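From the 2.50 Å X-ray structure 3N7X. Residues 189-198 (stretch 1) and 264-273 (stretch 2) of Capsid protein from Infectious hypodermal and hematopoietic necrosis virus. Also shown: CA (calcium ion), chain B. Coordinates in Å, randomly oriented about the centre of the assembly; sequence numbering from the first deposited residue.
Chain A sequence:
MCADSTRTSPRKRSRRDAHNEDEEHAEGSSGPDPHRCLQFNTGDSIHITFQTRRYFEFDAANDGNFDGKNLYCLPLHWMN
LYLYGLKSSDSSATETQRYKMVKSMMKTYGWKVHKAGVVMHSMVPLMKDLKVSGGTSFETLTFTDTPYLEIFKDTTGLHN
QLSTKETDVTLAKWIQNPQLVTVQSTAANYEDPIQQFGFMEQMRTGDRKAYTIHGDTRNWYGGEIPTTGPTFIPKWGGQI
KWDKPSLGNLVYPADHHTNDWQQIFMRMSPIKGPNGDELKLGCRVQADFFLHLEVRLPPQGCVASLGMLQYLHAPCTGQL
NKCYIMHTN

Stretch 1 189-198: NYEDPIQQFG
Stretch 2 264-273: IFMRMSPIKG

Stretch 2 runs as a β-strand from Ile264 to Met268 and continues as extended loop, packing against a type I turn (Asn189 to Asp192) and the helix 192-196 that follows it; 371 Å² is buried in all, Tyr190 giving the largest share (117 Å²). The two stretches run in opposite senses, Phe265 lying near Phe197 and Pro270 near Tyr190 (CA to CA 9.8 and 7.9 Å). Strand alternation sends Phe265 and Arg267 toward stretch 1 while Ile264, Met266 and Met268 stay out of reach. Phe265 (m) meets Phe197 (m), just past the helix, with CD2 4.3 Å from Phe197 CE1; two phenyl rings pack here without needing polar partners. Arg267, still within the strand (-178/140), has chi1 p and an otherwise fully extended side chain, long enough for NH1 and NH2 to donate to Tyr190 O at 3.0 and 2.9 Å. Pro193 CG covers one guanidinium face, 3.7 Å from Arg267 NH1. Beyond Ser269, the apolar ring of Pro270 (-72/105) sets its CG 3.4 Å from Tyr190 CD2, and its O lies at the ring edge. Ile271 points away; Lys272 (-108/144; m, t, t, t) returns, its aliphatic CE 3.8 Å above the flat Tyr190 ring's centroid (chi1 81°, chi2 -53°) and charged NZ 4.0 Å from that centroid, an off-centre cation-pi contact. Tyr190 OH binds water 2 at 2.7 Å, a calcium ligand alongside Glu191 OE2.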

# COMPACT_ATOMS: atom_id res chain seq x y z
N ASN A 189 54.25 -12.43 93.83
CA ASN A 189 54.55 -12.29 92.41
C ASN A 189 53.73 -11.14 91.80
O ASN A 189 52.51 -11.24 91.66
CB ASN A 189 54.23 -13.60 91.68
CG ASN A 189 54.22 -13.44 90.17
OD1 ASN A 189 54.96 -12.63 89.61
ND2 ASN A 189 53.39 -14.23 89.51
N TYR A 190 54.41 -10.06 91.43
CA TYR A 190 53.73 -8.90 90.88
C TYR A 190 53.04 -9.13 89.54
O TYR A 190 52.24 -8.30 89.11
CB TYR A 190 54.70 -7.71 90.78
CG TYR A 190 55.60 -7.72 89.56
CD1 TYR A 190 56.37 -8.83 89.24
CD2 TYR A 190 55.67 -6.60 88.72
CE1 TYR A 190 57.21 -8.83 88.13
CE2 TYR A 190 56.51 -6.59 87.60
CZ TYR A 190 57.27 -7.71 87.31
OH TYR A 190 58.09 -7.70 86.20
N GLU A 191 53.33 -10.25 88.89
CA GLU A 191 52.70 -10.57 87.60
C GLU A 191 51.36 -11.26 87.76
O GLU A 191 50.66 -11.52 86.78
CB GLU A 191 53.62 -11.45 86.74
CG GLU A 191 54.63 -10.68 85.90
CD GLU A 191 55.45 -11.55 84.96
OE1 GLU A 191 54.90 -12.51 84.38
OE2 GLU A 191 56.66 -11.26 84.77
N ASP A 192 50.97 -11.56 89.00
CA ASP A 192 49.71 -12.27 89.22
C ASP A 192 48.50 -11.67 88.52
O ASP A 192 47.73 -12.38 87.87
CB ASP A 192 49.43 -12.39 90.72
CG ASP A 192 48.50 -13.55 91.03
OD1 ASP A 192 48.85 -14.70 90.68
OD2 ASP A 192 47.42 -13.32 91.62
N PRO A 193 48.30 -10.35 88.62
CA PRO A 193 47.15 -9.72 87.97
C PRO A 193 47.04 -9.98 86.47
O PRO A 193 45.96 -10.30 85.97
CB PRO A 193 47.33 -8.24 88.30
CG PRO A 193 48.00 -8.29 89.64
CD PRO A 193 49.05 -9.36 89.43
N ILE A 194 48.15 -9.86 85.73
CA ILE A 194 48.10 -10.08 84.29
C ILE A 194 47.98 -11.56 83.93
O ILE A 194 47.63 -11.91 82.81
CB ILE A 194 49.33 -9.49 83.56
CG1 ILE A 194 50.60 -10.26 83.93
CG2 ILE A 194 49.47 -8.01 83.89
CD1 ILE A 194 51.84 -9.76 83.22
N GLN A 195 48.28 -12.43 84.88
CA GLN A 195 48.16 -13.86 84.62
C GLN A 195 46.74 -14.32 84.94
O GLN A 195 46.25 -15.28 84.36
CB GLN A 195 49.14 -14.66 85.49
CG GLN A 195 48.81 -16.17 85.57
CD GLN A 195 49.79 -16.98 86.42
OE1 GLN A 195 50.94 -17.18 86.04
NE2 GLN A 195 49.32 -17.45 87.57
N GLN A 196 46.07 -13.59 85.83
CA GLN A 196 44.74 -13.98 86.29
C GLN A 196 43.47 -13.29 85.77
O GLN A 196 42.51 -13.97 85.40
CB GLN A 196 44.72 -13.94 87.82
CG GLN A 196 45.77 -14.84 88.46
CD GLN A 196 45.47 -16.31 88.25
OE1 GLN A 196 46.33 -17.08 87.82
NE2 GLN A 196 44.24 -16.71 88.56
N PHE A 197 43.45 -11.97 85.75
CA PHE A 197 42.27 -11.25 85.29
C PHE A 197 41.92 -11.47 83.82
O PHE A 197 42.76 -11.30 82.93
CB PHE A 197 42.42 -9.77 85.61
CG PHE A 197 42.24 -9.45 87.07
CD1 PHE A 197 41.01 -9.03 87.56
CD2 PHE A 197 43.29 -9.65 87.97
CE1 PHE A 197 40.82 -8.81 88.93
CE2 PHE A 197 43.11 -9.43 89.34
CZ PHE A 197 41.88 -9.01 89.82
N GLY A 198 40.67 -11.86 83.57
CA GLY A 198 40.22 -12.14 82.22
C GLY A 198 40.23 -10.97 81.25
O GLY A 198 40.54 -11.14 80.07
N ILE A 264 35.89 -1.68 87.58
CA ILE A 264 37.27 -1.80 87.14
C ILE A 264 38.31 -1.71 88.24
O ILE A 264 38.07 -1.15 89.31
CB ILE A 264 37.58 -0.75 86.06
CG1 ILE A 264 37.36 0.65 86.62
CG2 ILE A 264 36.69 -0.97 84.85
CD1 ILE A 264 37.66 1.74 85.63
N PHE A 265 39.47 -2.29 87.96
CA PHE A 265 40.61 -2.31 88.87
C PHE A 265 41.80 -1.80 88.08
O PHE A 265 41.93 -2.09 86.89
CB PHE A 265 40.84 -3.73 89.37
CG PHE A 265 39.71 -4.27 90.20
CD1 PHE A 265 39.60 -3.93 91.54
CD2 PHE A 265 38.74 -5.08 89.63
CE1 PHE A 265 38.53 -4.39 92.31
CE2 PHE A 265 37.66 -5.54 90.38
CZ PHE A 265 37.56 -5.19 91.73
N MET A 266 42.68 -1.04 88.73
CA MET A 266 43.83 -0.47 88.03
C MET A 266 45.11 -0.42 88.82
O MET A 266 45.12 -0.66 90.03
CB MET A 266 43.52 0.96 87.59
CG MET A 266 42.22 1.13 86.85
SD MET A 266 41.41 2.65 87.36
CE MET A 266 40.90 2.17 89.02
N ARG A 267 46.18 -0.09 88.11
CA ARG A 267 47.52 0.08 88.68
C ARG A 267 48.43 0.52 87.55
O ARG A 267 48.30 0.04 86.42
CB ARG A 267 48.05 -1.23 89.28
CG ARG A 267 48.61 -2.22 88.27
CD ARG A 267 49.28 -3.39 88.97
NE ARG A 267 49.82 -4.35 88.01
CZ ARG A 267 50.48 -5.46 88.35
NH1 ARG A 267 50.68 -5.75 89.63
NH2 ARG A 267 50.93 -6.28 87.41
N MET A 268 49.33 1.45 87.83
CA MET A 268 50.26 1.88 86.82
C MET A 268 51.07 0.61 86.56
O MET A 268 51.38 -0.13 87.50
CB MET A 268 51.15 3.00 87.36
CG MET A 268 52.09 3.63 86.34
SD MET A 268 51.35 4.78 85.13
CE MET A 268 49.66 4.63 85.49
N SER A 269 51.39 0.33 85.30
CA SER A 269 52.15 -0.88 84.99
C SER A 269 53.50 -0.87 85.72
O SER A 269 54.31 0.03 85.53
CB SER A 269 52.35 -1.00 83.48
OG SER A 269 52.75 -2.31 83.13
N PRO A 270 53.74 -1.88 86.57
CA PRO A 270 54.99 -2.00 87.33
C PRO A 270 56.19 -2.39 86.47
O PRO A 270 56.33 -3.54 86.08
CB PRO A 270 54.65 -3.06 88.37
CG PRO A 270 53.74 -3.97 87.60
CD PRO A 270 52.83 -3.00 86.88
N ILE A 271 57.05 -1.42 86.20
CA ILE A 271 58.22 -1.65 85.35
C ILE A 271 59.49 -2.11 86.07
O ILE A 271 60.05 -1.38 86.89
CB ILE A 271 58.59 -0.37 84.56
CG1 ILE A 271 57.34 0.21 83.90
CG2 ILE A 271 59.65 -0.69 83.52
CD1 ILE A 271 56.66 -0.73 82.94
N LYS A 272 59.94 -3.32 85.75
CA LYS A 272 61.17 -3.87 86.31
C LYS A 272 62.19 -3.88 85.18
O LYS A 272 61.84 -4.12 84.03
CB LYS A 272 60.99 -5.32 86.77
CG LYS A 272 60.40 -5.48 88.15
CD LYS A 272 60.51 -6.93 88.60
CE LYS A 272 59.82 -7.12 89.95
NZ LYS A 272 59.86 -8.54 90.43
N GLY A 273 63.45 -3.61 85.51
CA GLY A 273 64.49 -3.61 84.50
C GLY A 273 65.08 -5.01 84.38
O GLY A 273 64.76 -5.88 85.19
CA CA B . 58.65 -12.02 83.96
O HOH W 1 57.34 -10.18 92.07
O HOH W 2 59.11 -9.81 84.81
O HOH W 3 57.01 -13.69 83.36
O HOH W 4 60.87 -11.37 83.41